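Long-range contacts in HmuY protein (Prevotella intermedia, PDB 6R2H), which probably binds heme as a hemophore-like member of the HmuY family, serving heme acquisition by this bacterium: residues Ile168-Asn173 with Val183-Lys188; Asn97-Gly102 with Ala157-Asn162. All coordinates share one frame; numbering follows the deposited sequence.

Contact 1: Ile168-Asn173 with Val183-Lys188; sequences IKFKDN and VSFDYK
Ile168 divides its two branches between neighbours on the partner strand. CG2, anti to the backbone N, lies 3.6 Å from CD1 of Phe185 and also sits over the rim of one face of the Phe170 ring; CG1 packs against CB of Tyr187. A beta-branched aliphatic residue suits this place because two branches from CB can meet Phe185 and Tyr187 at once. Lys169 and Asp186 form a hydrogen-bonded pair: Lys169 N reaches Asp186 O at 2.8 Å, almost straight at 171°, and Asp186 N returns to Lys169 O at 2.9 Å. The long lysine chain carries NZ away to the carbonyls of Gly153 and Thr91. These strands are the arms of an antiparallel beta hairpin within the large sheet, and its Ile168, Phe170, Phe185 and Tyr187 face is largely apolar, with Ile168 and Phe185 touching Ile71 of another sheet. Phe170 and Phe185 lie side by side and point the same way, CE1 of Phe170 3.7 Å from CD2 of Phe185 with the ring planes at 63°. The Phe185 ring also meets Phe8. At Lys171 a classic beta bulge begins: Lys171 N bonds Ser184 O at 2.8 Å, and Asp172 N makes a weak bond to the same oxygen, so both residues face one serine. The bent chain of Lys171 lays CD 3.3 Å from Asp186 OD2, yet NZ remains 4.7 Å from that oxygen, so any attraction is probably long-range, and no salt bridge forms. Asp172 OD2 is hydrogen-bonded to a glycerol, probably from the crystallisation liquor, and its CB rests against CB of the small Ser184.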
# COMPACT_ATOMS: atom_id res chain seq x y z
N ILE A 168 7.14 2.10 -11.50
CA ILE A 168 7.59 2.35 -10.14
C ILE A 168 8.61 1.27 -9.75
O ILE A 168 8.35 0.08 -9.94
CB ILE A 168 6.39 2.37 -9.16
CG1 ILE A 168 5.31 3.38 -9.56
CG2 ILE A 168 6.81 2.54 -7.70
CD1 ILE A 168 3.96 3.12 -8.93
N LYS A 169 9.74 1.70 -9.18
CA LYS A 169 10.68 0.76 -8.59
C LYS A 169 10.92 1.16 -7.14
O LYS A 169 11.33 2.28 -6.87
CB LYS A 169 11.97 0.76 -9.42
CG LYS A 169 13.15 -0.02 -8.84
CD LYS A 169 14.40 0.16 -9.67
CE LYS A 169 15.61 -0.57 -9.12
NZ LYS A 169 15.36 -2.03 -9.09
N PHE A 170 10.63 0.22 -6.22
CA PHE A 170 10.73 0.47 -4.78
C PHE A 170 12.18 0.42 -4.32
O PHE A 170 12.97 -0.38 -4.80
CB PHE A 170 9.78 -0.46 -4.03
CG PHE A 170 8.33 -0.14 -4.26
CD1 PHE A 170 7.67 0.79 -3.46
CD2 PHE A 170 7.63 -0.72 -5.31
CE1 PHE A 170 6.33 1.11 -3.69
CE2 PHE A 170 6.29 -0.40 -5.55
CZ PHE A 170 5.65 0.52 -4.73
N LYS A 171 12.53 1.31 -3.38
CA LYS A 171 13.87 1.40 -2.83
C LYS A 171 13.93 0.84 -1.40
O LYS A 171 14.72 -0.06 -1.15
CB LYS A 171 14.44 2.82 -2.90
CG LYS A 171 14.40 3.50 -4.27
CD LYS A 171 15.57 3.17 -5.19
CE LYS A 171 15.43 1.85 -5.92
NZ LYS A 171 16.73 1.20 -6.21
N ASP A 172 13.13 1.36 -0.46
CA ASP A 172 13.31 1.03 0.96
C ASP A 172 11.96 0.87 1.66
O ASP A 172 11.00 1.55 1.28
CB ASP A 172 14.07 2.12 1.72
CG ASP A 172 15.36 2.60 1.10
OD1 ASP A 172 16.38 1.90 1.27
OD2 ASP A 172 15.34 3.69 0.48
N ASN A 173 11.91 0.00 2.69
CA ASN A 173 10.73 -0.15 3.53
C ASN A 173 11.04 0.20 4.98
O ASN A 173 10.18 0.09 5.86
CB ASN A 173 10.08 -1.53 3.40
CG ASN A 173 10.95 -2.65 3.94
OD1 ASN A 173 12.17 -2.63 3.78
ND2 ASN A 173 10.34 -3.64 4.59
N VAL A 183 8.28 4.14 3.20
CA VAL A 183 8.01 3.82 1.81
C VAL A 183 8.87 4.77 0.99
O VAL A 183 8.79 5.98 1.17
CB VAL A 183 6.51 3.96 1.47
CG1 VAL A 183 6.24 4.01 -0.03
CG2 VAL A 183 5.62 2.92 2.15
N SER A 184 9.71 4.19 0.12
CA SER A 184 10.61 4.94 -0.75
C SER A 184 10.64 4.27 -2.13
O SER A 184 10.74 3.05 -2.20
CB SER A 184 11.97 4.95 -0.16
OG SER A 184 12.79 5.88 -0.84
N PHE A 185 10.51 5.06 -3.21
CA PHE A 185 10.60 4.52 -4.56
C PHE A 185 10.99 5.59 -5.58
O PHE A 185 10.86 6.78 -5.32
CB PHE A 185 9.29 3.87 -5.01
CG PHE A 185 8.06 4.75 -4.90
CD1 PHE A 185 7.69 5.59 -5.95
CD2 PHE A 185 7.25 4.71 -3.77
CE1 PHE A 185 6.55 6.39 -5.87
CE2 PHE A 185 6.11 5.50 -3.69
CZ PHE A 185 5.76 6.33 -4.74
N ASP A 186 11.45 5.13 -6.74
CA ASP A 186 11.62 5.98 -7.91
C ASP A 186 10.55 5.60 -8.92
O ASP A 186 10.07 4.46 -8.90
CB ASP A 186 12.99 5.78 -8.57
CG ASP A 186 14.15 6.05 -7.62
OD1 ASP A 186 14.02 6.97 -6.79
OD2 ASP A 186 15.15 5.32 -7.70
N TYR A 187 10.19 6.55 -9.79
CA TYR A 187 9.09 6.32 -10.70
C TYR A 187 9.11 7.26 -11.90
O TYR A 187 9.68 8.35 -11.86
CB TYR A 187 7.76 6.50 -9.98
CG TYR A 187 7.44 7.90 -9.51
CD1 TYR A 187 7.96 8.39 -8.33
CD2 TYR A 187 6.56 8.72 -10.22
CE1 TYR A 187 7.63 9.65 -7.86
CE2 TYR A 187 6.22 9.98 -9.77
CZ TYR A 187 6.77 10.45 -8.58
OH TYR A 187 6.46 11.70 -8.11
N LYS A 188 8.44 6.82 -12.96
CA LYS A 188 8.19 7.66 -14.11
C LYS A 188 6.68 7.78 -14.23
O LYS A 188 5.98 6.78 -14.13
CB LYS A 188 8.77 7.04 -15.38
CG LYS A 188 10.28 6.88 -15.41
CD LYS A 188 10.78 6.38 -16.77
CE LYS A 188 12.27 6.10 -16.80
NZ LYS A 188 12.69 5.49 -18.08

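Contact 2: Asn97-Gly102 with Ala157-Asn162; sequences NALPAG and AVKFKN
Leu99 drops its isobutyl group onto Ala157 and Lys159 of the strand, with no hydrogen bond between the two segments. Here an irregular loop packs on the large antiparallel sheet: residues 97-102 belong to the connection between strands 83-87 and 105-115, while Ala157 to Phe160 form part of strand 155-160. Two side chains point at each other across the gap, those of Leu99 and Ala157, and their meeting is that of a branch point with a methyl, Leu99 CG lying 3.9 Å from Ala157 CB. Alanine suits the strand position because its single methyl lets the bulkier leucine come down close to the backbone. The chi1 of Leu99 (-89°) turns CG away from its carbonyl carbon and beside its own N. The CD2 branch lies 3.6 Å from the carbonyl O of Val158. Val158 itself points away from the loop, and its side chain touches Met136 and Val85. Leu99 further touches Ala165 and Leu167 of the adjacent strand, as well as Tyr104, whose OH is hydrogen-bonded to Pro100 O. Pro100, a rigid residue that suits an extended loop, adds a looser touch from CD to Ala157 CB at 4.3 Å. Lys159 is exposed and its chain crosses that of Leu99 obliquely, offering hydrocarbon rather than charge: its CG meets Leu99 CD2 at 3.6 Å.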
# COMPACT_ATOMS: atom_id res chain seq x y z
N ASN A 97 10.11 2.66 -20.62
CA ASN A 97 9.48 3.97 -20.75
C ASN A 97 8.03 3.88 -21.19
O ASN A 97 7.38 4.90 -21.40
CB ASN A 97 10.24 4.87 -21.73
CG ASN A 97 11.39 5.60 -21.06
OD1 ASN A 97 11.18 6.58 -20.34
ND2 ASN A 97 12.60 5.10 -21.28
N ALA A 98 7.53 2.65 -21.34
CA ALA A 98 6.12 2.42 -21.59
C ALA A 98 5.71 1.15 -20.86
O ALA A 98 6.55 0.32 -20.53
CB ALA A 98 5.87 2.32 -23.07
N LEU A 99 4.40 1.01 -20.61
CA LEU A 99 3.82 -0.16 -19.98
C LEU A 99 3.81 -1.32 -20.98
O LEU A 99 3.40 -1.15 -22.13
CB LEU A 99 2.39 0.19 -19.56
CG LEU A 99 2.24 0.79 -18.17
CD1 LEU A 99 2.97 2.11 -18.06
CD2 LEU A 99 0.77 0.97 -17.86
N PRO A 100 4.30 -2.52 -20.58
CA PRO A 100 4.20 -3.71 -21.42
C PRO A 100 2.82 -4.37 -21.31
O PRO A 100 2.06 -4.06 -20.40
CB PRO A 100 5.26 -4.63 -20.80
CG PRO A 100 5.25 -4.26 -19.34
CD PRO A 100 5.03 -2.76 -19.32
N ALA A 101 2.52 -5.27 -22.25
CA ALA A 101 1.32 -6.08 -22.16
C ALA A 101 1.52 -7.16 -21.09
O ALA A 101 2.65 -7.53 -20.79
CB ALA A 101 0.98 -6.67 -23.50
N GLY A 102 0.40 -7.62 -20.52
CA GLY A 102 0.44 -8.65 -19.49
C GLY A 102 -0.84 -8.66 -18.65
O GLY A 102 -1.83 -8.05 -19.03
N ALA A 157 4.26 -1.82 -13.15
CA ALA A 157 3.50 -1.04 -14.12
C ALA A 157 2.09 -0.83 -13.59
O ALA A 157 1.48 -1.77 -13.10
CB ALA A 157 3.48 -1.77 -15.44
N VAL A 158 1.59 0.42 -13.69
CA VAL A 158 0.27 0.82 -13.20
C VAL A 158 -0.47 1.61 -14.28
O VAL A 158 0.03 2.64 -14.74
CB VAL A 158 0.36 1.64 -11.90
CG1 VAL A 158 -0.94 1.58 -11.11
CG2 VAL A 158 1.51 1.21 -11.01
N LYS A 159 -1.67 1.10 -14.66
CA LYS A 159 -2.61 1.73 -15.59
C LYS A 159 -3.78 2.28 -14.77
O LYS A 159 -4.37 1.53 -13.98
CB LYS A 159 -3.34 0.66 -16.41
CG LYS A 159 -2.70 0.07 -17.65
CD LYS A 159 -3.32 -1.30 -17.95
CE LYS A 159 -3.20 -1.80 -19.37
NZ LYS A 159 -4.37 -1.38 -20.20
N PHE A 160 -4.14 3.55 -15.00
CA PHE A 160 -5.28 4.13 -14.31
C PHE A 160 -6.43 4.36 -15.29
O PHE A 160 -6.21 4.68 -16.46
CB PHE A 160 -4.89 5.43 -13.60
CG PHE A 160 -3.78 5.29 -12.59
CD1 PHE A 160 -4.03 4.79 -11.32
CD2 PHE A 160 -2.47 5.65 -12.92
CE1 PHE A 160 -2.98 4.64 -10.42
CE2 PHE A 160 -1.44 5.51 -12.01
CZ PHE A 160 -1.70 5.02 -10.75
N LYS A 161 -7.66 4.21 -14.78
CA LYS A 161 -8.91 4.39 -15.52
C LYS A 161 -8.94 5.74 -16.23
O LYS A 161 -9.60 5.89 -17.26
CB LYS A 161 -10.11 4.27 -14.56
CG LYS A 161 -11.48 4.22 -15.22
CD LYS A 161 -12.61 4.72 -14.33
CE LYS A 161 -12.65 6.23 -14.19
NZ LYS A 161 -13.62 6.68 -13.15
N ASN A 162 -8.23 6.73 -15.67
CA ASN A 162 -8.23 8.08 -16.20
C ASN A 162 -7.24 8.19 -17.36
O ASN A 162 -7.17 9.24 -18.00
CB ASN A 162 -7.92 9.11 -15.11
CG ASN A 162 -6.49 9.03 -14.60
OD1 ASN A 162 -5.63 8.41 -15.23
ND2 ASN A 162 -6.21 9.67 -13.49

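Contact 1 is mostly buried and joins two neighbouring strands of the large sheet through backbone bonds, with aromatic and aliphatic packing on one face and polar groups on the other. Contact 2 is smaller, partly buried and further from the centre of the chain; it sets an irregular loop on the sheet by mainly apolar touches, with no hydrogen bond across it. They share a neighbourhood because strands 155-160 and 165-174 are adjacent both in sequence and in the sheet. Ile168 CD1 packs 3.7 Å from Val158 CG2, on a different side of the strand from Leu99, and Lys188 NZ, held by Leu93 O and Ile96 O, also makes a weak hydrogen bond to Asn97 OD1 (2.9 Å).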